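Local coordinates for ABC transporter, substrate binding protein (Aeropyrum pernix, PDB 3EAF), which probably captures a solute outside the cell for an ABC transporter, as a two-lobed periplasmic-type binding protein that also carries a magnesium ion, at residues K22-G27 / F294-L299; A31-N36 / R277-S282; S130-L135 / L169-V174. All coordinates share one frame; numbering follows the deposited sequence.

Contact 1 (K22-G27 / F294-L299); sequences KGYSLG and FVNVWL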
loop_
_atom_site.group_PDB
_atom_site.type_symbol
_atom_site.label_atom_id
_atom_site.label_comp_id
_atom_site.label_asym_id
_atom_site.label_seq_id
_atom_site.Cartn_x
_atom_site.Cartn_y
_atom_site.Cartn_z
ATOM N N LYS A 22 12.180 0.235 2.788
ATOM C CA LYS A 22 13.073 1.203 3.437
ATOM C C LYS A 22 12.402 2.567 3.606
ATOM O O LYS A 22 12.404 3.124 4.696
ATOM C CB LYS A 22 14.373 1.360 2.651
ATOM C CG LYS A 22 15.341 0.189 2.758
ATOM C CD LYS A 22 16.572 0.465 1.880
ATOM C CE LYS A 22 17.539 -0.708 1.861
ATOM N NZ LYS A 22 18.386 -0.783 3.103
ATOM N N GLY A 23 11.815 3.080 2.524
ATOM C CA GLY A 23 11.107 4.363 2.540
ATOM C C GLY A 23 9.929 4.345 3.499
ATOM O O GLY A 23 9.736 5.278 4.277
ATOM N N TYR A 24 9.144 3.274 3.453
ATOM C CA TYR A 24 8.023 3.111 4.377
ATOM C C TYR A 24 8.488 3.195 5.839
ATOM O O TYR A 24 7.857 3.868 6.660
ATOM C CB TYR A 24 7.341 1.768 4.114
ATOM C CG TYR A 24 6.212 1.396 5.051
ATOM C CD1 TYR A 24 4.888 1.714 4.737
ATOM C CD2 TYR A 24 6.456 0.672 6.223
ATOM C CE1 TYR A 24 3.845 1.347 5.571
ATOM C CE2 TYR A 24 5.408 0.302 7.065
ATOM C CZ TYR A 24 4.109 0.641 6.732
ATOM O OH TYR A 24 3.062 0.281 7.563
ATOM N N SER A 25 9.579 2.498 6.156
ATOM C CA SER A 25 10.135 2.515 7.518
ATOM C C SER A 25 10.559 3.918 7.944
ATOM O O SER A 25 10.262 4.347 9.060
ATOM C CB SER A 25 11.320 1.563 7.654
ATOM O OG SER A 25 11.770 1.578 8.995
ATOM N N LEU A 26 11.257 4.621 7.055
ATOM C CA LEU A 26 11.647 6.001 7.295
ATOM C C LEU A 26 10.436 6.895 7.566
ATOM O O LEU A 26 10.464 7.711 8.489
ATOM C CB LEU A 26 12.474 6.552 6.122
ATOM C CG LEU A 26 12.850 8.045 6.124
ATOM C CD1 LEU A 26 13.591 8.483 7.404
ATOM C CD2 LEU A 26 13.672 8.394 4.883
ATOM N N GLY A 27 9.385 6.753 6.759
ATOM C CA GLY A 27 8.174 7.553 6.940
ATOM C C GLY A 27 7.450 7.265 8.240
ATOM O O GLY A 27 6.935 8.176 8.883
ATOM N N PHE A 294 4.274 7.174 6.772
ATOM C CA PHE A 294 3.790 8.290 7.584
ATOM C C PHE A 294 2.282 8.204 7.832
ATOM O O PHE A 294 1.827 8.362 8.967
ATOM C CB PHE A 294 4.151 9.622 6.909
ATOM C CG PHE A 294 4.107 10.814 7.833
ATOM C CD1 PHE A 294 5.263 11.252 8.481
ATOM C CD2 PHE A 294 2.919 11.514 8.038
ATOM C CE1 PHE A 294 5.228 12.371 9.331
ATOM C CE2 PHE A 294 2.877 12.625 8.883
ATOM C CZ PHE A 294 4.027 13.046 9.532
ATOM N N VAL A 295 1.513 7.949 6.773
ATOM C CA VAL A 295 0.050 7.919 6.883
ATOM C C VAL A 295 -0.490 6.763 7.717
ATOM O O VAL A 295 -1.563 6.890 8.313
ATOM C CB VAL A 295 -0.679 7.975 5.511
ATOM C CG1 VAL A 295 -0.392 9.307 4.803
ATOM C CG2 VAL A 295 -0.344 6.756 4.626
ATOM N N ASN A 296 0.237 5.645 7.765
ATOM C CA ASN A 296 -0.154 4.541 8.644
ATOM C C ASN A 296 -0.055 4.931 10.117
ATOM O O ASN A 296 -0.980 4.697 10.892
ATOM C CB ASN A 296 0.628 3.253 8.337
ATOM C CG ASN A 296 0.077 2.515 7.111
ATOM O OD1 ASN A 296 -0.746 3.057 6.372
ATOM N ND2 ASN A 296 0.528 1.279 6.896
ATOM N N VAL A 297 1.054 5.559 10.489
ATOM C CA VAL A 297 1.225 6.061 11.852
ATOM C C VAL A 297 0.182 7.149 12.153
ATOM O O VAL A 297 -0.429 7.149 13.229
ATOM C CB VAL A 297 2.661 6.583 12.076
ATOM C CG1 VAL A 297 2.797 7.255 13.430
ATOM C CG2 VAL A 297 3.671 5.431 11.924
ATOM N N TRP A 298 -0.034 8.046 11.189
ATOM C CA TRP A 298 -0.968 9.162 11.367
ATOM C C TRP A 298 -2.387 8.671 11.624
ATOM O O TRP A 298 -3.107 9.256 12.436
ATOM C CB TRP A 298 -0.966 10.084 10.146
ATOM C CG TRP A 298 -1.426 11.503 10.414
ATOM C CD1 TRP A 298 -2.029 11.991 11.550
ATOM C CD2 TRP A 298 -1.329 12.609 9.510
ATOM N NE1 TRP A 298 -2.292 13.337 11.407
ATOM C CE2 TRP A 298 -1.880 13.738 10.163
ATOM C CE3 TRP A 298 -0.830 12.759 8.205
ATOM C CZ2 TRP A 298 -1.950 14.998 9.552
ATOM C CZ3 TRP A 298 -0.891 14.021 7.605
ATOM C CH2 TRP A 298 -1.439 15.120 8.286
ATOM N N LEU A 299 -2.796 7.613 10.923
ATOM C CA LEU A 299 -4.108 7.023 11.152
ATOM C C LEU A 299 -4.247 6.570 12.606
ATOM O O LEU A 299 -5.291 6.766 13.220
ATOM C CB LEU A 299 -4.376 5.853 10.185
ATOM C CG LEU A 299 -5.757 5.182 10.292
ATOM C CD1 LEU A 299 -6.873 6.121 9.799
ATOM C CD2 LEU A 299 -5.788 3.858 9.535
#

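Contact 2 (A31-N36 / R277-S282); sequences AFKYFN and RMNGVS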
loop_
_atom_site.group_PDB
_atom_site.type_symbol
_atom_site.label_atom_id
_atom_site.label_comp_id
_atom_site.label_asym_id
_atom_site.label_seq_id
_atom_site.Cartn_x
_atom_site.Cartn_y
_atom_site.Cartn_z
ATOM N N ALA A 31 7.030 9.902 11.405
ATOM C CA ALA A 31 5.702 10.177 11.972
ATOM C C ALA A 31 5.639 9.975 13.484
ATOM O O ALA A 31 5.088 10.817 14.195
ATOM C CB ALA A 31 4.635 9.338 11.274
ATOM N N PHE A 32 6.197 8.868 13.968
ATOM C CA PHE A 32 6.281 8.625 15.407
ATOM C C PHE A 32 7.007 9.774 16.118
ATOM O O PHE A 32 6.512 10.316 17.116
ATOM C CB PHE A 32 6.985 7.303 15.701
ATOM C CG PHE A 32 6.107 6.082 15.537
ATOM C CD1 PHE A 32 4.881 5.984 16.203
ATOM C CD2 PHE A 32 6.533 5.010 14.751
ATOM C CE1 PHE A 32 4.075 4.842 16.062
ATOM C CE2 PHE A 32 5.737 3.857 14.601
ATOM C CZ PHE A 32 4.512 3.772 15.258
ATOM N N LYS A 33 8.171 10.150 15.597
ATOM C CA LYS A 33 8.966 11.203 16.220
ATOM C C LYS A 33 8.247 12.548 16.134
ATOM O O LYS A 33 8.244 13.311 17.104
ATOM C CB LYS A 33 10.358 11.296 15.590
ATOM C CG LYS A 33 11.237 10.066 15.824
ATOM C CD LYS A 33 12.521 10.187 15.029
ATOM C CE LYS A 33 13.524 9.089 15.372
ATOM N NZ LYS A 33 14.822 9.372 14.699
ATOM N N TYR A 34 7.627 12.817 14.983
ATOM C CA TYR A 34 6.909 14.072 14.743
ATOM C C TYR A 34 5.768 14.278 15.716
ATOM O O TYR A 34 5.752 15.274 16.442
ATOM C CB TYR A 34 6.384 14.146 13.309
ATOM C CG TYR A 34 5.665 15.437 12.958
ATOM C CD1 TYR A 34 6.374 16.620 12.734
ATOM C CD2 TYR A 34 4.278 15.471 12.841
ATOM C CE1 TYR A 34 5.715 17.803 12.404
ATOM C CE2 TYR A 34 3.606 16.652 12.513
ATOM C CZ TYR A 34 4.328 17.809 12.291
ATOM O OH TYR A 34 3.664 18.972 11.965
ATOM N N PHE A 35 4.821 13.342 15.735
ATOM C CA PHE A 35 3.629 13.496 16.562
ATOM C C PHE A 35 3.935 13.410 18.060
ATOM O O PHE A 35 3.321 14.128 18.860
ATOM C CB PHE A 35 2.521 12.529 16.131
ATOM C CG PHE A 35 1.975 12.813 14.749
ATOM C CD1 PHE A 35 1.260 13.982 14.495
ATOM C CD2 PHE A 35 2.186 11.916 13.704
ATOM C CE1 PHE A 35 0.760 14.253 13.222
ATOM C CE2 PHE A 35 1.683 12.176 12.421
ATOM C CZ PHE A 35 0.977 13.345 12.183
ATOM N N ASN A 36 4.893 12.563 18.439
ATOM C CA ASN A 36 5.362 12.537 19.831
ATOM C C ASN A 36 5.770 13.939 20.306
ATOM O O ASN A 36 5.277 14.427 21.331
ATOM C CB ASN A 36 6.521 11.545 20.018
ATOM C CG ASN A 36 6.044 10.115 20.280
ATOM O OD1 ASN A 36 4.937 9.894 20.766
ATOM N ND2 ASN A 36 6.893 9.139 19.968
ATOM N N ARG A 277 12.343 18.196 8.364
ATOM C CA ARG A 277 13.210 19.289 8.828
ATOM C C ARG A 277 13.576 19.131 10.299
ATOM O O ARG A 277 14.727 19.318 10.671
ATOM C CB ARG A 277 12.582 20.670 8.595
ATOM C CG ARG A 277 12.512 21.118 7.138
ATOM C CD ARG A 277 12.050 22.593 7.017
ATOM N NE ARG A 277 10.695 22.815 7.541
ATOM C CZ ARG A 277 9.574 22.702 6.827
ATOM N NH1 ARG A 277 9.619 22.371 5.541
ATOM N NH2 ARG A 277 8.398 22.922 7.401
HETATM N N MSE A 278 12.591 18.784 11.123
HETATM C CA MSE A 278 12.779 18.630 12.571
HETATM C C MSE A 278 13.665 17.441 12.948
HETATM O O MSE A 278 14.232 17.402 14.045
HETATM C CB MSE A 278 11.428 18.509 13.271
HETATM C CG MSE A 278 10.615 19.789 13.256
HETATM SE SE MSE A 278 8.774 19.504 13.817
HETATM C CE MSE A 278 9.081 18.861 15.639
ATOM N N ASN A 279 13.787 16.481 12.035
ATOM C CA ASN A 279 14.568 15.280 12.290
ATOM C C ASN A 279 15.796 15.113 11.382
ATOM O O ASN A 279 16.355 14.028 11.269
ATOM C CB ASN A 279 13.650 14.054 12.270
ATOM C CG ASN A 279 12.671 14.047 13.437
ATOM O OD1 ASN A 279 13.011 13.643 14.546
ATOM N ND2 ASN A 279 11.448 14.494 13.188
ATOM N N GLY A 280 16.222 16.204 10.757
ATOM C CA GLY A 280 17.455 16.222 9.973
ATOM C C GLY A 280 17.445 15.309 8.762
ATOM O O GLY A 280 18.483 14.751 8.394
ATOM N N VAL A 281 16.269 15.155 8.150
ATOM C CA VAL A 281 16.108 14.377 6.919
ATOM C C VAL A 281 15.992 15.329 5.729
ATOM O O VAL A 281 15.139 16.221 5.713
ATOM C CB VAL A 281 14.862 13.440 6.987
ATOM C CG1 VAL A 281 14.565 12.812 5.632
ATOM C CG2 VAL A 281 15.055 12.359 8.046
ATOM N N SER A 282 16.857 15.129 4.737
ATOM C CA SER A 282 16.878 15.949 3.533
ATOM C C SER A 282 15.551 15.870 2.766
ATOM O O SER A 282 14.950 14.794 2.657
ATOM C CB SER A 282 18.048 15.520 2.649
ATOM O OG SER A 282 17.916 16.037 1.340
HETATM O O HOH W 1 10.123 15.538 15.743
HETATM O O HOH W 2 15.652 12.744 15.114
#

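Contact 3 (S130-L135 / L169-V174); sequences SGLAFL and LGLQVV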
loop_
_atom_site.group_PDB
_atom_site.type_symbol
_atom_site.label_atom_id
_atom_site.label_comp_id
_atom_site.label_asym_id
_atom_site.label_seq_id
_atom_site.Cartn_x
_atom_site.Cartn_y
_atom_site.Cartn_z
ATOM N N SER A 130 -9.763 -0.263 -10.422
ATOM C CA SER A 130 -9.793 1.179 -10.681
ATOM C C SER A 130 -8.775 1.587 -11.739
ATOM O O SER A 130 -9.089 2.370 -12.645
ATOM C CB SER A 130 -9.553 1.968 -9.396
ATOM O OG SER A 130 -10.631 1.796 -8.489
ATOM N N GLY A 131 -7.557 1.060 -11.620
ATOM C CA GLY A 131 -6.485 1.323 -12.589
ATOM C C GLY A 131 -6.778 0.747 -13.966
ATOM O O GLY A 131 -6.450 1.362 -14.988
ATOM N N LEU A 132 -7.395 -0.437 -13.995
ATOM C CA LEU A 132 -7.718 -1.114 -15.254
ATOM C C LEU A 132 -8.893 -0.451 -15.975
ATOM O O LEU A 132 -8.920 -0.402 -17.209
ATOM C CB LEU A 132 -7.985 -2.603 -15.012
ATOM C CG LEU A 132 -6.747 -3.424 -14.618
ATOM C CD1 LEU A 132 -7.150 -4.758 -14.000
ATOM C CD2 LEU A 132 -5.791 -3.621 -15.813
ATOM N N ALA A 133 -9.854 0.054 -15.195
ATOM C CA ALA A 133 -10.959 0.871 -15.707
ATOM C C ALA A 133 -10.424 2.141 -16.348
ATOM O O ALA A 133 -10.901 2.553 -17.419
ATOM C CB ALA A 133 -11.943 1.209 -14.584
ATOM N N PHE A 134 -9.434 2.761 -15.701
ATOM C CA PHE A 134 -8.721 3.898 -16.291
ATOM C C PHE A 134 -8.171 3.536 -17.675
ATOM O O PHE A 134 -8.382 4.275 -18.643
ATOM C CB PHE A 134 -7.578 4.409 -15.394
ATOM C CG PHE A 134 -6.551 5.217 -16.147
ATOM C CD1 PHE A 134 -6.765 6.569 -16.412
ATOM C CD2 PHE A 134 -5.406 4.608 -16.654
ATOM C CE1 PHE A 134 -5.838 7.307 -17.141
ATOM C CE2 PHE A 134 -4.477 5.336 -17.391
ATOM C CZ PHE A 134 -4.687 6.686 -17.630
ATOM N N LEU A 135 -7.467 2.405 -17.756
ATOM C CA LEU A 135 -6.886 1.931 -19.018
ATOM C C LEU A 135 -7.946 1.703 -20.087
ATOM O O LEU A 135 -7.781 2.127 -21.231
ATOM C CB LEU A 135 -6.096 0.634 -18.799
ATOM C CG LEU A 135 -4.566 0.578 -18.926
ATOM C CD1 LEU A 135 -3.869 1.797 -18.365
ATOM C CD2 LEU A 135 -4.043 -0.694 -18.271
ATOM N N LEU A 169 -15.275 -4.912 -17.711
ATOM C CA LEU A 169 -14.459 -3.724 -17.965
ATOM C C LEU A 169 -14.057 -3.616 -19.437
ATOM O O LEU A 169 -13.406 -2.654 -19.834
ATOM C CB LEU A 169 -13.204 -3.727 -17.084
ATOM C CG LEU A 169 -13.297 -3.713 -15.555
ATOM C CD1 LEU A 169 -11.921 -3.918 -14.942
ATOM C CD2 LEU A 169 -13.937 -2.429 -15.030
ATOM N N GLY A 170 -14.442 -4.609 -20.235
ATOM C CA GLY A 170 -14.061 -4.666 -21.640
ATOM C C GLY A 170 -12.638 -5.158 -21.864
ATOM O O GLY A 170 -12.013 -4.845 -22.882
ATOM N N LEU A 171 -12.125 -5.936 -20.915
ATOM C CA LEU A 171 -10.771 -6.461 -21.007
ATOM C C LEU A 171 -10.769 -7.984 -21.089
ATOM O O LEU A 171 -11.385 -8.661 -20.263
ATOM C CB LEU A 171 -9.916 -5.973 -19.825
ATOM C CG LEU A 171 -9.704 -4.461 -19.669
ATOM C CD1 LEU A 171 -9.014 -4.132 -18.348
ATOM C CD2 LEU A 171 -8.931 -3.871 -20.834
ATOM N N GLN A 172 -10.084 -8.509 -22.100
ATOM C CA GLN A 172 -9.917 -9.949 -22.273
ATOM C C GLN A 172 -8.574 -10.358 -21.699
ATOM O O GLN A 172 -7.526 -9.954 -22.209
ATOM C CB GLN A 172 -10.038 -10.339 -23.761
ATOM C CG GLN A 172 -9.290 -11.625 -24.187
ATOM C CD GLN A 172 -9.979 -12.944 -23.804
ATOM O OE1 GLN A 172 -11.123 -12.974 -23.335
ATOM N NE2 GLN A 172 -9.265 -14.052 -24.017
ATOM N N VAL A 173 -8.607 -11.147 -20.627
ATOM C CA VAL A 173 -7.381 -11.675 -20.020
ATOM C C VAL A 173 -6.828 -12.776 -20.922
ATOM O O VAL A 173 -7.486 -13.802 -21.131
ATOM C CB VAL A 173 -7.632 -12.218 -18.584
ATOM C CG1 VAL A 173 -6.410 -12.961 -18.049
ATOM C CG2 VAL A 173 -8.037 -11.083 -17.640
ATOM N N VAL A 174 -5.623 -12.557 -21.449
ATOM C CA VAL A 174 -5.014 -13.473 -22.425
ATOM C C VAL A 174 -4.072 -14.509 -21.811
ATOM O O VAL A 174 -3.690 -15.473 -22.475
ATOM C CB VAL A 174 -4.267 -12.723 -23.574
ATOM C CG1 VAL A 174 -5.250 -11.959 -24.444
ATOM C CG2 VAL A 174 -3.159 -11.803 -23.028
#

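Contact 1 (K22-G27 / F294-L299)
Tyr24 and Asn296 meet at about a right angle. The phenol points its rim at the amide, and the ring and amide planes stand 84° apart. Asn296 ND2 lies close to the plane of the ring and gives a hydrogen bond to Tyr24 OH over 2.8 Å. The bond is bent, with an angle of 140° at the hydrogen, and the hydroxyl sits somewhat out of the amide plane. Tyr24 CG is anti to the backbone N (chi1 176°), which sends the ring toward helix 288-304, where its hydroxyl reaches Asn296. Both groups are buried. Each also has a weak hydrogen bond to a backbone carbonyl: Tyr24 OH to Gly82 O, and Asn296 ND2 to Ser104 O. The phenol oxygen thus takes a hydrogen from the amide and has a weak bond to the end of strand 79-82; together these probably help fix the hydroxyl.

Three residues on from Tyr24, and two before Asn296 on the other helix, the backbones themselves come together. Gly27 CA lies 4.5 Å from Phe294 CA. Gly27 has no side chain, and this permits the close approach. Gly27 O makes a CA-H...O contact with Phe294 CA at 3.4 Å. The same oxygen lies 3.5 Å from Phe294 CD1 and approaches the phenyl ring obliquely.

In the periplasmic binding protein fold seen here, the contact packs helix 18-38 against helix 288-304 within one lobe. Leu299, on the same turns, touches Tyr341 of the magnesium site. Trp83 meets the Tyr24 ring edge-to-face, and Ile81 of strand 79-82 touches both Tyr24 and Asn296. The Phe294 ring continues onto Thr271, Ile272 and Ala275, so helix 267-278 lies beside the pair while the sheet closes the polar end.

Contact 2 (A31-N36 / R277-S282)
The selenium of Met278, a selenomethionine, comes obliquely to the CD1-CE1 bond of the Tyr34 ring, and Phe35 CE1 lies at the edge of that ring, in its plane. Met278 SE is 3.8 Å from Tyr34 CE1. It lies 4.9 Å from the ring centroid and 72° off the ring normal. This is a Met-aromatic contact. Tyr34 CD2 in turn sits over the centre of one Phe35 face, 3.7 Å above its plane. Met278 CG lies beside its backbone N (chi1 -69°) and the chain is then extended to the selenium, which puts SE at the ring. The phenol oxygen has its own partner, Glu274 OE1, in a hydrogen bond on helix 267-278.

The second flat group is the amide of Asn279. Its oxygen lies against the aliphatic part of Lys33, with Asn279 OD1 3.5 Å from Lys33 CD. The lysine chain is extended beyond CG and passes the amide on its way outward.

This is the meeting of two helices on the outside of a lobe of the periplasmic binding protein fold. Helix 18-38 runs through the contact, whereas helix 267-278 ends in it. Asn279 is the first residue to leave the helical conformation, and its ND2 turns back to hydrogen-bond Ala275 O.

No direct hydrogen bond joins the two segments, but two waters do so. One accepts from Asn279 ND2 at 3.1 Å and donates weakly to Lys33 O. The other donates to Asn279 OD1 at 2.8 Å and takes a weak bond from Lys33 NZ at 3.5 Å. Both ends of the amide are therefore hydrated. Met278 also touches Glu37 and Lys38, further along helix 18-38, while Asn279 touches Leu30 on that helix.

Contact 3 (S130-L135 / L169-V174)
Leu132, Leu171 and Leu169 carry this contact, and it is wholly apolar. Leu132 points from helix 124-139 toward the other segment and meets both of the other leucines. Its CB makes the nearest approach to each: Leu132 CB lies 3.8 Å from Leu171 CD1 and 4.2 Å from Leu169 CD1. The branch end joins in as well, with Leu132 CD2 4.1 Å from Leu171 CD1. The side chains of Leu132 and Leu171 pass at a slant, and CD1 of Leu171 rests beside CB of Leu132. That methyl also lies 3.9 Å from Leu132 O, on the helix backbone.

Leu169 and Leu171 hold nearly the same shape, each with CG anti to the carbonyl carbon (chi1 -61°). Leu169 straddles two neighbours on the helix. Its CD1 goes to Leu132, while Leu169 CD2 reaches Ala133 CB at 4.2 Å. Between the two leucines, Gly170 has a positive phi and makes the turn into the strand, where it is tied by backbone hydrogen bonding to Gly142.

The arrangement belongs to one of the two alpha/beta lobes of a periplasmic binding protein, the one built on the seven-stranded sheet. Helix 124-139 packs on the sheet, and strand 171-178 forms one edge of it. Strand 171-178 runs parallel to strand 142-148, which it joins by a beta-alpha-beta crossover through the segment holding helices 153-156 and 159-165. Leu144 on that neighbouring strand touches both Leu132 and Leu171. Leu171 also rests on Tyr202, and Leu132 on Leu229, each on a strand further across the sheet.

Contacts 1 and 2 share helix 18-38 and sit side by side, their centres 11 Å apart. They touch through Trp298 with Phe35 and through Val297 with Ala31 and Phe32. Contact 1 is core: a buried amide-phenol bond and a bare backbone approach. Contact 2 lies further out and is only partly buried, and there waters and a selenium-ring contact do the joining. Helices 267-278 and 288-304, which follow each other in the chain, both pack on helix 18-38. Contact 3 belongs to the other sheet, across the chain's centre and about 17 Å from contact 1 at the nearest atoms. It is buried too, yet purely aliphatic, between helix and sheet.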